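Local coordinates for protein tubulin-binding cofactor A (Leishmania major, PDB 4CQI) that probably acts early in the tubulin folding pathway, capturing and stabilising beta-tubulin in a quasi-native state, at residues A[33-38]-A[89-94]; A[40-45]-A[83-88]; A[47-52]-A[76-81]; A[54-59]-A[69-74]. One frame throughout, in Å; residues are numbered along the deposited sequence. Where two conformers were deposited one is given.

Interaction 1 of 4, residues A[33-38]-A[89-94]; sequences SALKRT and MASVKD
Ser91 lays its hydroxyl directly against the root of Leu35. Its OG is 3.2 Å from Leu35 CA and 3.3 Å from Leu35 CB, a polar atom resting on carbon. With OG anti to the backbone N (chi1 -178°), the short side chain of Ser91 reaches straight across the interface and lets the backbones come near: Leu35 CA and Ser91 CA are 5.5 Å apart. The leucine answers with its branches. Leu35 CD1 touches Val92 CG2 at 3.7 Å, and CD2 of the same leucine meets that methyl from slightly farther, the two side chains crossing obliquely. Beyond this first shell, Thr38 stands one turn along from Leu35, its OG1 4.3 Å from Ser91 CB. Its hydroxyl is turned back into its own helix, where Thr38 OG1 donates to Leu35 O at 2.8 Å, so the threonine's polar end is satisfied at home while it borders the serine. The segments run antiparallel, at 160°, with axes 9.2 Å apart. Asp94 also makes a salt bridge with Lys31, outside the segments, a further tie between helix 23-62 and helix 67-100. Helix 109-125 completes the three-helix packing, receiving Leu35 on Thr118 and Met119 and Val92 on Gln123.

Interaction 2 of 4, residues A[40-45]-A[83-88]; sequences KDLEFA and HSVNRI
Leu42 and Ile88 meet through two torsions each: chi1 sets Leu42 CG anti to the backbone N and Ile88 CG1 beside its own, and chi2 (60° and 163°) then brings Leu42 CD2 and Ile88 CD1 together. The side chains cross at about a right angle, and Ile88 CD1 presses on Leu42 CD2 at 3.4 Å, tighter than usual van der Waals contact. Val85 flanks the same leucine, side by side and pointing the same way. Ser84 touches the leucine by its CB, 3.8 Å from Leu42 CD1, while its OG hydrogen-bonds back to Met80 O. Beside these contacts the chemistry changes from apolar to ionic. Arg87 NH1 donates to Asp41 OD2 at 3.0 Å, with an N-H...O angle of 154°, using the anti lone pair of the carboxylate oxygen. NH2 of Arg87 adds a weak bond to the same OD2. A water also bridges Asp41 OD2 and Arg87 NH2, but it approaches NH2 unusually closely, which makes its placing less certain. The planes of the two charged groups are nearly coplanar. This salt bridge borders the apolar cluster round the buried Leu42, between helix 23-62 and helix 67-100, where Ile88 also packs on Leu35, Thr38 and Ile39 of helix 23-62.

Interaction 3 of 4, residues A[47-52]-A[76-81]; sequences REVERE and EAQMMV. With SO4 (sulfate ion), chain B.
Val49 meets Ala77 in the antiparallel pairing of helix 23-62 with helix 67-100, where segment 47-52 lies in a predicted coiled coil. The alanine permits a close approach, with Val49 CA and Ala77 CA 5.4 Å apart. Val49 CG1 lies anti to the backbone N (chi1 164°) and CG2 anti to the carbonyl carbon, which gives the branches different partners. CG2 does most of the touching: it lies 3.4 Å from Ala77 O and 3.8 Å from Val81 CG2. CG1 meets Gln78 CG at 4.1 Å as the two side chains cross at about a right angle. Ala77 CB also receives Glu52 CG at 3.9 Å, a contact of the aliphatic part alone. The carboxylate of Glu52 is engaged elsewhere, by Arg55 and Gln70. Away from the interface, Arg47 and Arg51, one turn apart, clasp a sulfate that probably came from the crystallisation liquor. Arg47 NE donates to sulfate O4 at 2.9 Å and Arg51 NE to sulfate O1, while NH2 of each arginine reaches O3; the 2.7 Å from Arg51 NH2 to O3 is the closest approach. The segment axes run 9.1 Å apart at 165°, and Glu52 carries the packing on to Val73 and Val74 of helix 67-100.

Interaction 4 of 4, residues A[54-59]-A[69-74]; sequences QRLDTL and QQTKVV
Gln70 packs its aliphatic stem against Leu56, and this is the close part of the contact: Gln70 CG sits 3.5 Å from Leu56 CA and 3.8 Å from Leu56 CB. The glutamine reaches there with CG anti to its backbone N (chi1 -172°) and then bends at chi2. Leu56 spreads its branches on the partner helix. CD1 rests 3.8 Å from Gln70 CB, and CD2 stands 4.1 Å from Val74 CG2, in a pair of side chains crossing at about a right angle. Toward the exposed side the contacts grow sparser and more polar. There Thr71 brings OG1 to 3.8 Å from Leu56 CD1, but that hydroxyl is hydrogen-bonded to Val67 O within its own helix, so toward the leucine it offers only van der Waals contact. At another margin the methylene chain of Arg55 crosses the Gln70 side chain at about a right angle, with Arg55 CG 3.7 Å from Gln70 NE2; guanidinium and amide planes stand 87° apart. Neither polar end is bonded to the other. Glu52 serves both instead, its OE1 accepting from Gln70 NE2 and forming a salt bridge with Arg55 NH1, which also pairs with Glu48. The amide nitrogen of the buried Gln70 is thus held across the helix pair by a carboxylate, whose charge is in turn probably offset by the arginine. The chemistry implies a junction that relies on a shared acidic hub as well as on apolar fit.

Overall arrangement
All four interactions join the same two helices, 23-62 and 67-100, and follow one another along an antiparallel hairpin. Along the chain they are nested: interaction 4 lies nearest the turn, inside interaction 3, then 2, then 1. Centres of successive contacts are about 10 to 11 Å apart, and those of interactions 1 and 4 about 30 Å. Neighbours touch, interaction 1 with 2 through Thr38 and Ile88, 2 with 3 through Leu42 and Val81, and 3 with 4 through polar links of Glu48 and Glu52. Helix 109-125 packs beside interaction 1. The seam thus builds an elongated, almost entirely helical body, consistent with a TBCA-family tubulin chaperone.

Interaction 1 of 4, residues A[33-38]-A[89-94]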
loop_
_atom_site.group_PDB
_atom_site.type_symbol
_atom_site.label_atom_id
_atom_site.label_comp_id
_atom_site.label_asym_id
_atom_site.label_seq_id
_atom_site.Cartn_x
_atom_site.Cartn_y
_atom_site.Cartn_z
ATOM N N SER A 33 7.763 -3.180 -8.287
ATOM C CA SER A 33 8.310 -3.208 -6.917
ATOM C C SER A 33 7.699 -2.102 -6.070
ATOM O O SER A 33 7.326 -2.314 -4.882
ATOM C CB SER A 33 9.840 -3.103 -6.916
ATOM O OG SER A 33 10.345 -2.964 -5.595
ATOM N N ALA A 34 7.569 -0.914 -6.650
ATOM C CA ALA A 34 6.942 0.184 -5.925
ATOM C C ALA A 34 5.497 -0.144 -5.500
ATOM O O ALA A 34 5.092 0.150 -4.347
ATOM C CB ALA A 34 7.003 1.451 -6.779
ATOM N N LEU A 35 4.716 -0.741 -6.412
ATOM C CA LEU A 35 3.331 -1.085 -6.164
ATOM C C LEU A 35 3.245 -2.137 -5.036
ATOM O O LEU A 35 2.421 -2.022 -4.116
ATOM C CB LEU A 35 2.624 -1.605 -7.425
ATOM C CG LEU A 35 1.214 -2.184 -7.221
ATOM C CD1 LEU A 35 0.233 -1.269 -6.453
ATOM C CD2 LEU A 35 0.608 -2.618 -8.549
ATOM N N LYS A 36 4.087 -3.159 -5.145
ATOM C CA LYS A 36 4.147 -4.184 -4.124
ATOM C C LYS A 36 4.385 -3.554 -2.742
ATOM O O LYS A 36 3.714 -3.931 -1.774
ATOM C CB LYS A 36 5.275 -5.188 -4.467
ATOM C CG LYS A 36 5.380 -6.352 -3.493
ATOM C CD LYS A 36 6.383 -7.410 -3.984
ATOM C CE LYS A 36 7.236 -8.014 -2.856
ATOM N NZ LYS A 36 6.485 -8.633 -1.721
ATOM N N ARG A 37 5.318 -2.609 -2.650
ATOM C CA ARG A 37 5.571 -1.883 -1.358
ATOM C C ARG A 37 4.349 -1.115 -0.846
ATOM O O ARG A 37 4.062 -1.199 0.339
ATOM C CB ARG A 37 6.806 -0.984 -1.432
ATOM C CG ARG A 37 8.096 -1.729 -1.136
ATOM C CD ARG A 37 9.271 -0.791 -1.052
ATOM N NE ARG A 37 9.451 -0.097 -2.310
ATOM C CZ ARG A 37 10.259 -0.519 -3.278
ATOM N NH1 ARG A 37 10.972 -1.624 -3.116
ATOM N NH2 ARG A 37 10.353 0.174 -4.385
ATOM N N THR A 38 3.600 -0.424 -1.709
ATOM C CA THR A 38 2.385 0.261 -1.263
ATOM C C THR A 38 1.349 -0.735 -0.744
ATOM O O THR A 38 0.577 -0.431 0.166
ATOM C CB THR A 38 1.745 1.160 -2.339
ATOM O OG1 THR A 38 1.180 0.346 -3.390
ATOM C CG2 THR A 38 2.774 2.140 -2.947
ATOM N N MET A 89 -3.752 2.934 -5.237
ATOM C CA MET A 89 -4.453 3.261 -6.469
ATOM C C MET A 89 -3.643 4.127 -7.423
ATOM O O MET A 89 -3.716 3.904 -8.624
ATOM C CB MET A 89 -5.817 3.873 -6.161
ATOM C CG MET A 89 -6.763 2.959 -5.421
ATOM S SD MET A 89 -7.327 1.541 -6.387
ATOM C CE MET A 89 -6.050 0.373 -6.223
ATOM N N ALA A 90 -2.878 5.081 -6.919
ATOM C CA ALA A 90 -2.053 5.936 -7.777
ATOM C C ALA A 90 -0.950 5.105 -8.459
ATOM O O ALA A 90 -0.651 5.296 -9.657
ATOM C CB ALA A 90 -1.447 7.109 -6.983
ATOM N N SER A 91 -0.419 4.138 -7.722
ATOM C CA SER A 91 0.611 3.229 -8.248
ATOM C C SER A 91 0.049 2.256 -9.296
ATOM O O SER A 91 0.703 1.962 -10.320
ATOM C CB SER A 91 1.274 2.508 -7.050
ATOM O OG SER A 91 2.311 1.657 -7.494
ATOM N N VAL A 92 -1.157 1.767 -9.066
ATOM C CA VAL A 92 -1.845 0.887 -10.013
ATOM C C VAL A 92 -2.063 1.615 -11.335
ATOM O O VAL A 92 -1.788 1.055 -12.411
ATOM C CB VAL A 92 -3.170 0.331 -9.458
ATOM C CG1 VAL A 92 -4.003 -0.341 -10.579
ATOM C CG2 VAL A 92 -2.918 -0.655 -8.302
ATOM N N LYS A 93 -2.536 2.864 -11.254
ATOM C CA LYS A 93 -2.765 3.700 -12.466
ATOM C C LYS A 93 -1.498 4.019 -13.244
ATOM O O LYS A 93 -1.496 3.947 -14.482
ATOM C CB LYS A 93 -3.454 5.026 -12.108
ATOM C CG LYS A 93 -3.799 5.919 -13.291
ATOM C CD LYS A 93 -4.866 5.281 -14.156
ATOM C CE LYS A 93 -5.433 6.243 -15.219
ATOM N NZ LYS A 93 -6.244 5.437 -16.199
ATOM N N ASP A 94 -0.429 4.323 -12.526
ATOM C CA ASP A 94 0.857 4.576 -13.122
ATOM C C ASP A 94 1.374 3.349 -13.891
ATOM O O ASP A 94 1.852 3.466 -15.049
ATOM C CB ASP A 94 1.852 4.995 -12.054
ATOM C CG ASP A 94 3.176 5.435 -12.637
ATOM O OD1 ASP A 94 3.184 6.434 -13.411
ATOM O OD2 ASP A 94 4.214 4.853 -12.283
#

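Interaction 2 of 4, residues A[40-45]-A[83-88]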
loop_
_atom_site.group_PDB
_atom_site.type_symbol
_atom_site.label_atom_id
_atom_site.label_comp_id
_atom_site.label_asym_id
_atom_site.label_seq_id
_atom_site.Cartn_x
_atom_site.Cartn_y
_atom_site.Cartn_z
ATOM N N LYS A 40 1.992 -3.721 0.785
ATOM C CA LYS A 40 2.457 -4.152 2.089
ATOM C C LYS A 40 2.236 -3.027 3.114
ATOM O O LYS A 40 1.779 -3.287 4.242
ATOM C CB LYS A 40 3.934 -4.574 2.030
ATOM C CG LYS A 40 4.248 -5.717 1.060
ATOM C CD LYS A 40 3.523 -7.003 1.410
ATOM C CE LYS A 40 4.244 -8.220 0.807
ATOM N NZ LYS A 40 3.458 -9.489 0.944
ATOM N N ASP A 41 2.481 -1.787 2.702
ATOM C CA ASP A 41 2.197 -0.620 3.578
ATOM C C ASP A 41 0.775 -0.629 4.106
ATOM O O ASP A 41 0.542 -0.349 5.290
ATOM C CB ASP A 41 2.512 0.742 2.896
ATOM C CG ASP A 41 4.017 0.998 2.692
ATOM O OD1 ASP A 41 4.835 0.319 3.351
ATOM O OD2 ASP A 41 4.369 1.854 1.842
ATOM N N LEU A 42 -0.196 -0.882 3.234
ATOM C CA LEU A 42 -1.579 -0.864 3.685
ATOM C C LEU A 42 -1.809 -2.017 4.673
ATOM O O LEU A 42 -2.490 -1.852 5.683
ATOM C CB LEU A 42 -2.529 -0.972 2.499
ATOM C CG LEU A 42 -3.994 -1.130 2.827
ATOM C CD1 LEU A 42 -4.540 0.058 3.652
ATOM C CD2 LEU A 42 -4.780 -1.382 1.535
ATOM N N GLU A 43 -1.264 -3.195 4.372
ATOM C CA GLU A 43 -1.467 -4.361 5.257
ATOM C C GLU A 43 -0.949 -4.056 6.649
ATOM O O GLU A 43 -1.645 -4.296 7.655
ATOM C CB GLU A 43 -0.770 -5.628 4.725
ATOM C CG GLU A 43 -1.262 -6.069 3.347
ATOM C CD GLU A 43 -0.462 -7.219 2.690
ATOM O OE1 GLU A 43 0.667 -7.548 3.153
ATOM O OE2 GLU A 43 -0.969 -7.779 1.676
ATOM N N PHE A 44 0.252 -3.489 6.715
ATOM C CA PHE A 44 0.822 -3.175 8.046
ATOM C C PHE A 44 0.023 -2.057 8.721
ATOM O O PHE A 44 -0.192 -2.123 9.942
ATOM C CB PHE A 44 2.292 -2.814 7.958
ATOM C CG PHE A 44 3.194 -3.962 7.630
ATOM C CD1 PHE A 44 3.335 -5.039 8.498
ATOM C CD2 PHE A 44 3.942 -3.957 6.471
ATOM C CE1 PHE A 44 4.211 -6.059 8.197
ATOM C CE2 PHE A 44 4.804 -5.000 6.151
ATOM C CZ PHE A 44 4.930 -6.063 7.008
ATOM N N ALA A 45 -0.427 -1.050 7.951
ATOM C CA ALA A 45 -1.237 0.062 8.478
ATOM C C ALA A 45 -2.573 -0.393 9.098
ATOM O O ALA A 45 -2.971 0.065 10.187
ATOM C CB ALA A 45 -1.480 1.130 7.393
ATOM N N HIS A 83 -5.221 6.934 3.249
ATOM C CA HIS A 83 -4.015 7.431 2.621
ATOM C C HIS A 83 -3.273 6.318 1.919
ATOM O O HIS A 83 -2.822 6.488 0.790
ATOM C CB HIS A 83 -3.099 8.087 3.610
ATOM C CG HIS A 83 -1.867 8.625 2.962
ATOM N ND1 HIS A 83 -1.919 9.295 1.738
ATOM C CD2 HIS A 83 -0.520 8.479 3.282
ATOM C CE1 HIS A 83 -0.660 9.623 1.375
ATOM N NE2 HIS A 83 0.195 9.129 2.334
ATOM N N SER A 84 -3.141 5.173 2.577
ATOM C CA SER A 84 -2.411 4.028 1.985
ATOM C C SER A 84 -3.145 3.471 0.766
ATOM O O SER A 84 -2.552 3.149 -0.290
ATOM C CB SER A 84 -2.169 2.937 3.046
ATOM O OG SER A 84 -1.437 3.454 4.185
ATOM N N VAL A 85 -4.459 3.387 0.874
ATOM C CA VAL A 85 -5.293 3.017 -0.249
ATOM C C VAL A 85 -5.043 3.948 -1.439
ATOM O O VAL A 85 -4.916 3.479 -2.580
ATOM C CB VAL A 85 -6.793 3.078 0.120
ATOM C CG1 VAL A 85 -7.654 3.038 -1.147
ATOM C CG2 VAL A 85 -7.174 1.940 1.069
ATOM N N ASN A 86 -5.000 5.253 -1.195
ATOM C CA ASN A 86 -4.822 6.245 -2.293
ATOM C C ASN A 86 -3.476 6.039 -3.011
ATOM O O ASN A 86 -3.407 6.136 -4.250
ATOM C CB ASN A 86 -4.982 7.676 -1.775
ATOM C CG ASN A 86 -6.366 7.936 -1.216
ATOM O OD1 ASN A 86 -7.319 7.214 -1.567
ATOM N ND2 ASN A 86 -6.493 8.952 -0.292
ATOM N N ARG A 87 -2.440 5.712 -2.237
ATOM C CA ARG A 87 -1.131 5.407 -2.798
ATOM C C ARG A 87 -1.126 4.147 -3.625
ATOM O O ARG A 87 -0.479 4.106 -4.679
ATOM C CB ARG A 87 -0.023 5.359 -1.720
ATOM C CG ARG A 87 0.243 6.673 -0.988
ATOM C CD ARG A 87 1.127 6.443 0.235
ATOM N NE ARG A 87 2.484 5.996 -0.141
ATOM C CZ ARG A 87 3.032 4.824 0.159
ATOM N NH1 ARG A 87 2.385 3.900 0.888
ATOM N NH2 ARG A 87 4.275 4.593 -0.253
ATOM N N ILE A 88 -1.837 3.101 -3.198
ATOM C CA ILE A 88 -1.954 1.893 -4.003
ATOM C C ILE A 88 -2.608 2.233 -5.305
ATOM O O ILE A 88 -2.104 1.885 -6.380
ATOM C CB ILE A 88 -2.779 0.776 -3.331
ATOM C CG1 ILE A 88 -2.024 0.211 -2.114
ATOM C CG2 ILE A 88 -3.066 -0.350 -4.326
ATOM C CD1 ILE A 88 -2.930 -0.596 -1.156
HETATM O O HOH W 1 5.794 2.582 -0.221
#

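Interaction 3 of 4, residues A[47-52]-A[76-81]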
loop_
_atom_site.group_PDB
_atom_site.type_symbol
_atom_site.label_atom_id
_atom_site.label_comp_id
_atom_site.label_asym_id
_atom_site.label_seq_id
_atom_site.Cartn_x
_atom_site.Cartn_y
_atom_site.Cartn_z
ATOM N N ARG A 47 -3.158 -3.541 10.301
ATOM C CA ARG A 47 -2.792 -4.282 11.519
ATOM C C ARG A 47 -2.531 -3.303 12.652
ATOM O O ARG A 47 -2.960 -3.520 13.817
ATOM C CB ARG A 47 -1.546 -5.166 11.259
ATOM C CG ARG A 47 -1.886 -6.344 10.357
ATOM C CD ARG A 47 -0.698 -7.215 10.013
ATOM N NE ARG A 47 -0.078 -7.730 11.234
ATOM C CZ ARG A 47 1.197 -8.094 11.347
ATOM N NH1 ARG A 47 1.994 -8.115 10.292
ATOM N NH2 ARG A 47 1.663 -8.478 12.535
ATOM N N GLU A 48 -1.858 -2.191 12.309
ATOM C CA GLU A 48 -1.508 -1.181 13.331
ATOM C C GLU A 48 -2.713 -0.431 13.873
ATOM O O GLU A 48 -2.730 -0.128 15.069
ATOM C CB GLU A 48 -0.389 -0.249 12.788
ATOM C CG GLU A 48 0.164 0.732 13.813
ATOM C CD GLU A 48 0.787 0.064 15.023
ATOM O OE1 GLU A 48 1.139 -1.158 15.026
ATOM O OE2 GLU A 48 0.934 0.815 16.005
ATOM N N VAL A 49 -3.751 -0.143 13.062
ATOM C CA VAL A 49 -4.993 0.385 13.585
ATOM C C VAL A 49 -5.491 -0.463 14.745
ATOM O O VAL A 49 -5.797 0.065 15.833
ATOM C CB VAL A 49 -6.108 0.469 12.504
ATOM C CG1 VAL A 49 -7.492 0.651 13.160
ATOM C CG2 VAL A 49 -5.804 1.605 11.542
ATOM N N GLU A 50 -5.564 -1.769 14.529
ATOM C CA GLU A 50 -6.079 -2.648 15.569
ATOM C C GLU A 50 -5.236 -2.550 16.823
ATOM O O GLU A 50 -5.779 -2.434 17.922
ATOM C CB GLU A 50 -6.192 -4.099 15.068
ATOM C CG GLU A 50 -7.117 -4.260 13.862
ATOM C CD GLU A 50 -8.509 -3.686 14.078
ATOM O OE1 GLU A 50 -9.117 -4.014 15.125
ATOM O OE2 GLU A 50 -8.996 -2.911 13.205
ATOM N N ARG A 51 -3.919 -2.541 16.661
ATOM C CA ARG A 51 -2.997 -2.343 17.783
ATOM C C ARG A 51 -3.146 -1.003 18.483
ATOM O O ARG A 51 -3.035 -0.941 19.730
ATOM C CB ARG A 51 -1.559 -2.462 17.324
ATOM C CG ARG A 51 -1.276 -3.860 16.789
ATOM C CD ARG A 51 0.191 -4.078 16.687
ATOM N NE ARG A 51 0.501 -5.493 16.535
ATOM C CZ ARG A 51 1.637 -6.060 16.925
ATOM N NH1 ARG A 51 2.568 -5.328 17.528
ATOM N NH2 ARG A 51 1.833 -7.363 16.707
ATOM N N GLU A 52 -3.376 0.058 17.718
ATOM C CA GLU A 52 -3.510 1.399 18.321
ATOM C C GLU A 52 -4.750 1.483 19.162
ATOM O O GLU A 52 -4.756 2.159 20.203
ATOM C CB GLU A 52 -3.542 2.518 17.296
ATOM C CG GLU A 52 -2.296 2.681 16.401
ATOM C CD GLU A 52 -1.060 3.336 17.031
ATOM O OE1 GLU A 52 -0.870 3.313 18.277
ATOM O OE2 GLU A 52 -0.247 3.846 16.229
ATOM N N GLU A 76 -5.454 9.325 13.726
ATOM C CA GLU A 76 -4.488 9.350 12.630
ATOM C C GLU A 76 -4.210 7.994 11.998
ATOM O O GLU A 76 -4.041 7.935 10.792
ATOM C CB GLU A 76 -3.193 10.056 13.087
ATOM C CG GLU A 76 -3.400 11.535 13.520
ATOM C CD GLU A 76 -3.934 12.438 12.427
ATOM O OE1 GLU A 76 -3.653 12.180 11.243
ATOM O OE2 GLU A 76 -4.645 13.425 12.734
ATOM N N ALA A 77 -4.126 6.921 12.797
ATOM C CA ALA A 77 -3.979 5.577 12.279
ATOM C C ALA A 77 -5.128 5.207 11.317
ATOM O O ALA A 77 -4.904 4.622 10.226
ATOM C CB ALA A 77 -3.891 4.587 13.396
ATOM N N GLN A 78 -6.333 5.626 11.677
ATOM C CA GLN A 78 -7.491 5.319 10.868
ATOM C C GLN A 78 -7.445 6.089 9.597
ATOM O O GLN A 78 -7.847 5.585 8.575
ATOM C CB GLN A 78 -8.754 5.562 11.661
ATOM C CG GLN A 78 -8.857 4.500 12.751
ATOM C CD GLN A 78 -10.089 4.595 13.580
ATOM O OE1 GLN A 78 -10.950 3.682 13.565
ATOM N NE2 GLN A 78 -10.245 5.729 14.233
ATOM N N MET A 79 -6.948 7.318 9.630
ATOM C CA MET A 79 -6.863 8.105 8.392
ATOM C C MET A 79 -5.704 7.673 7.494
ATOM O O MET A 79 -5.693 7.938 6.271
ATOM C CB MET A 79 -6.637 9.561 8.756
ATOM C CG MET A 79 -7.740 10.002 9.625
ATOM S SD MET A 79 -8.925 10.417 8.433
ATOM C CE MET A 79 -8.565 12.131 8.784
ATOM N N MET A 80 -4.723 7.016 8.096
ATOM C CA MET A 80 -3.634 6.454 7.294
ATOM C C MET A 80 -4.074 5.248 6.438
ATOM O O MET A 80 -3.386 4.909 5.467
ATOM C CB MET A 80 -2.410 6.129 8.163
ATOM C CG MET A 80 -1.592 7.400 8.459
ATOM S SD MET A 80 -0.784 8.172 7.023
ATOM C CE MET A 80 -0.317 6.613 6.341
ATOM N N VAL A 81 -5.206 4.627 6.762
ATOM C CA VAL A 81 -5.763 3.596 5.898
ATOM C C VAL A 81 -6.179 4.166 4.517
ATOM O O VAL A 81 -5.633 3.738 3.494
ATOM C CB VAL A 81 -6.852 2.754 6.614
ATOM C CG1 VAL A 81 -7.491 1.784 5.663
ATOM C CG2 VAL A 81 -6.220 2.011 7.782
HETATM S S SO4 B . -1.163 -8.610 15.099
HETATM O O1 SO4 B . -1.450 -7.553 16.103
HETATM O O2 SO4 B . -1.932 -9.853 15.336
HETATM O O3 SO4 B . 0.292 -8.910 15.190
HETATM O O4 SO4 B . -1.518 -8.149 13.740
#

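Interaction 4 of 4, residues A[54-59]-A[69-74]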
loop_
_atom_site.group_PDB
_atom_site.type_symbol
_atom_site.label_atom_id
_atom_site.label_comp_id
_atom_site.label_asym_id
_atom_site.label_seq_id
_atom_site.Cartn_x
_atom_site.Cartn_y
_atom_site.Cartn_z
ATOM N N GLN A 54 -6.034 -1.121 20.724
ATOM C CA GLN A 54 -5.649 -1.875 21.923
ATOM C C GLN A 54 -4.728 -1.052 22.832
ATOM O O GLN A 54 -4.866 -1.059 24.053
ATOM C CB GLN A 54 -4.910 -3.178 21.519
ATOM C CG GLN A 54 -5.729 -4.232 20.771
ATOM C CD GLN A 54 -4.867 -5.217 19.932
ATOM O OE1 GLN A 54 -3.630 -5.296 20.070
ATOM N NE2 GLN A 54 -5.532 -5.967 19.049
ATOM N N ARG A 55 -3.766 -0.370 22.221
ATOM C CA ARG A 55 -2.776 0.432 22.923
ATOM C C ARG A 55 -3.484 1.559 23.656
ATOM O O ARG A 55 -3.089 1.913 24.773
ATOM C CB ARG A 55 -1.716 0.952 21.936
ATOM C CG ARG A 55 -0.693 1.919 22.525
ATOM C CD ARG A 55 0.478 2.123 21.568
ATOM N NE ARG A 55 1.100 0.846 21.172
ATOM C CZ ARG A 55 1.264 0.388 19.924
ATOM N NH1 ARG A 55 0.910 1.109 18.863
ATOM N NH2 ARG A 55 1.819 -0.813 19.731
ATOM N N LEU A 56 -4.571 2.063 23.064
ATOM C CA LEU A 56 -5.499 3.013 23.729
ATOM C C LEU A 56 -6.100 2.434 25.016
ATOM O O LEU A 56 -5.993 3.053 26.079
ATOM C CB LEU A 56 -6.637 3.433 22.772
ATOM C CG LEU A 56 -7.672 4.481 23.227
ATOM C CD1 LEU A 56 -6.977 5.762 23.677
ATOM C CD2 LEU A 56 -8.682 4.781 22.118
ATOM N N ASP A 57 -6.751 1.277 24.909
ATOM C CA ASP A 57 -7.326 0.578 26.082
ATOM C C ASP A 57 -6.304 0.274 27.185
ATOM O O ASP A 57 -6.564 0.538 28.347
ATOM C CB ASP A 57 -8.003 -0.735 25.670
ATOM C CG ASP A 57 -9.147 -0.520 24.699
ATOM O OD1 ASP A 57 -9.565 0.650 24.541
ATOM O OD2 ASP A 57 -9.620 -1.516 24.092
ATOM N N THR A 58 -5.143 -0.273 26.815
ATOM C CA THR A 58 -4.082 -0.543 27.790
ATOM C C THR A 58 -3.744 0.735 28.566
ATOM O O THR A 58 -3.800 0.748 29.801
ATOM C CB THR A 58 -2.782 -1.062 27.121
ATOM O OG1 THR A 58 -3.003 -2.354 26.545
ATOM C CG2 THR A 58 -1.619 -1.149 28.133
ATOM N N LEU A 59 -3.379 1.795 27.839
ATOM C CA LEU A 59 -2.932 3.061 28.434
ATOM C C LEU A 59 -4.117 3.754 29.110
ATOM O O LEU A 59 -3.948 4.551 30.047
ATOM C CB LEU A 59 -2.268 3.963 27.376
ATOM C CG LEU A 59 -0.966 3.393 26.741
ATOM C CD1 LEU A 59 -0.379 4.322 25.669
ATOM C CD2 LEU A 59 0.106 3.062 27.784
ATOM N N GLN A 69 -3.353 11.703 24.099
ATOM C CA GLN A 69 -2.330 11.556 23.099
ATOM C C GLN A 69 -2.650 10.326 22.214
ATOM O O GLN A 69 -2.493 10.395 20.998
ATOM C CB GLN A 69 -0.937 11.454 23.737
ATOM C CG GLN A 69 0.211 11.164 22.768
ATOM C CD GLN A 69 0.329 12.139 21.599
ATOM O OE1 GLN A 69 -0.185 13.259 21.642
ATOM N NE2 GLN A 69 1.030 11.714 20.547
ATOM N N GLN A 70 -3.128 9.240 22.820
ATOM C CA GLN A 70 -3.397 8.007 22.054
ATOM C C GLN A 70 -4.706 8.071 21.280
ATOM O O GLN A 70 -4.848 7.402 20.245
ATOM C CB GLN A 70 -3.354 6.771 22.958
ATOM C CG GLN A 70 -3.431 5.419 22.237
ATOM C CD GLN A 70 -2.318 5.174 21.218
ATOM O OE1 GLN A 70 -1.237 5.801 21.245
ATOM N NE2 GLN A 70 -2.574 4.225 20.309
ATOM N N THR A 71 -5.671 8.851 21.774
ATOM C CA THR A 71 -6.893 9.111 21.024
ATOM C C THR A 71 -6.555 9.752 19.663
ATOM O O THR A 71 -7.100 9.343 18.613
ATOM C CB THR A 71 -7.881 9.994 21.819
ATOM O OG1 THR A 71 -8.362 9.242 22.924
ATOM C CG2 THR A 71 -9.089 10.381 20.954
ATOM N N LYS A 72 -5.677 10.739 19.698
ATOM C CA LYS A 72 -5.213 11.437 18.497
ATOM C C LYS A 72 -4.411 10.510 17.554
ATOM O O LYS A 72 -4.577 10.559 16.331
ATOM C CB LYS A 72 -4.381 12.671 18.891
ATOM C CG LYS A 72 -5.253 13.831 19.419
ATOM C CD LYS A 72 -4.526 14.778 20.378
ATOM C CE LYS A 72 -5.510 15.732 21.070
ATOM N NZ LYS A 72 -4.955 16.379 22.302
ATOM N N VAL A 73 -3.573 9.637 18.126
ATOM C CA VAL A 73 -2.812 8.659 17.320
ATOM C C VAL A 73 -3.745 7.630 16.647
ATOM O O VAL A 73 -3.508 7.278 15.490
ATOM C CB VAL A 73 -1.764 7.955 18.181
ATOM C CG1 VAL A 73 -1.112 6.769 17.476
ATOM C CG2 VAL A 73 -0.716 8.946 18.672
ATOM N N VAL A 74 -4.778 7.174 17.363
ATOM C CA VAL A 74 -5.770 6.235 16.817
ATOM C C VAL A 74 -6.502 6.879 15.642
ATOM O O VAL A 74 -6.684 6.250 14.574
ATOM C CB VAL A 74 -6.774 5.759 17.893
ATOM C CG1 VAL A 74 -7.964 5.052 17.270
ATOM C CG2 VAL A 74 -6.060 4.855 18.914
#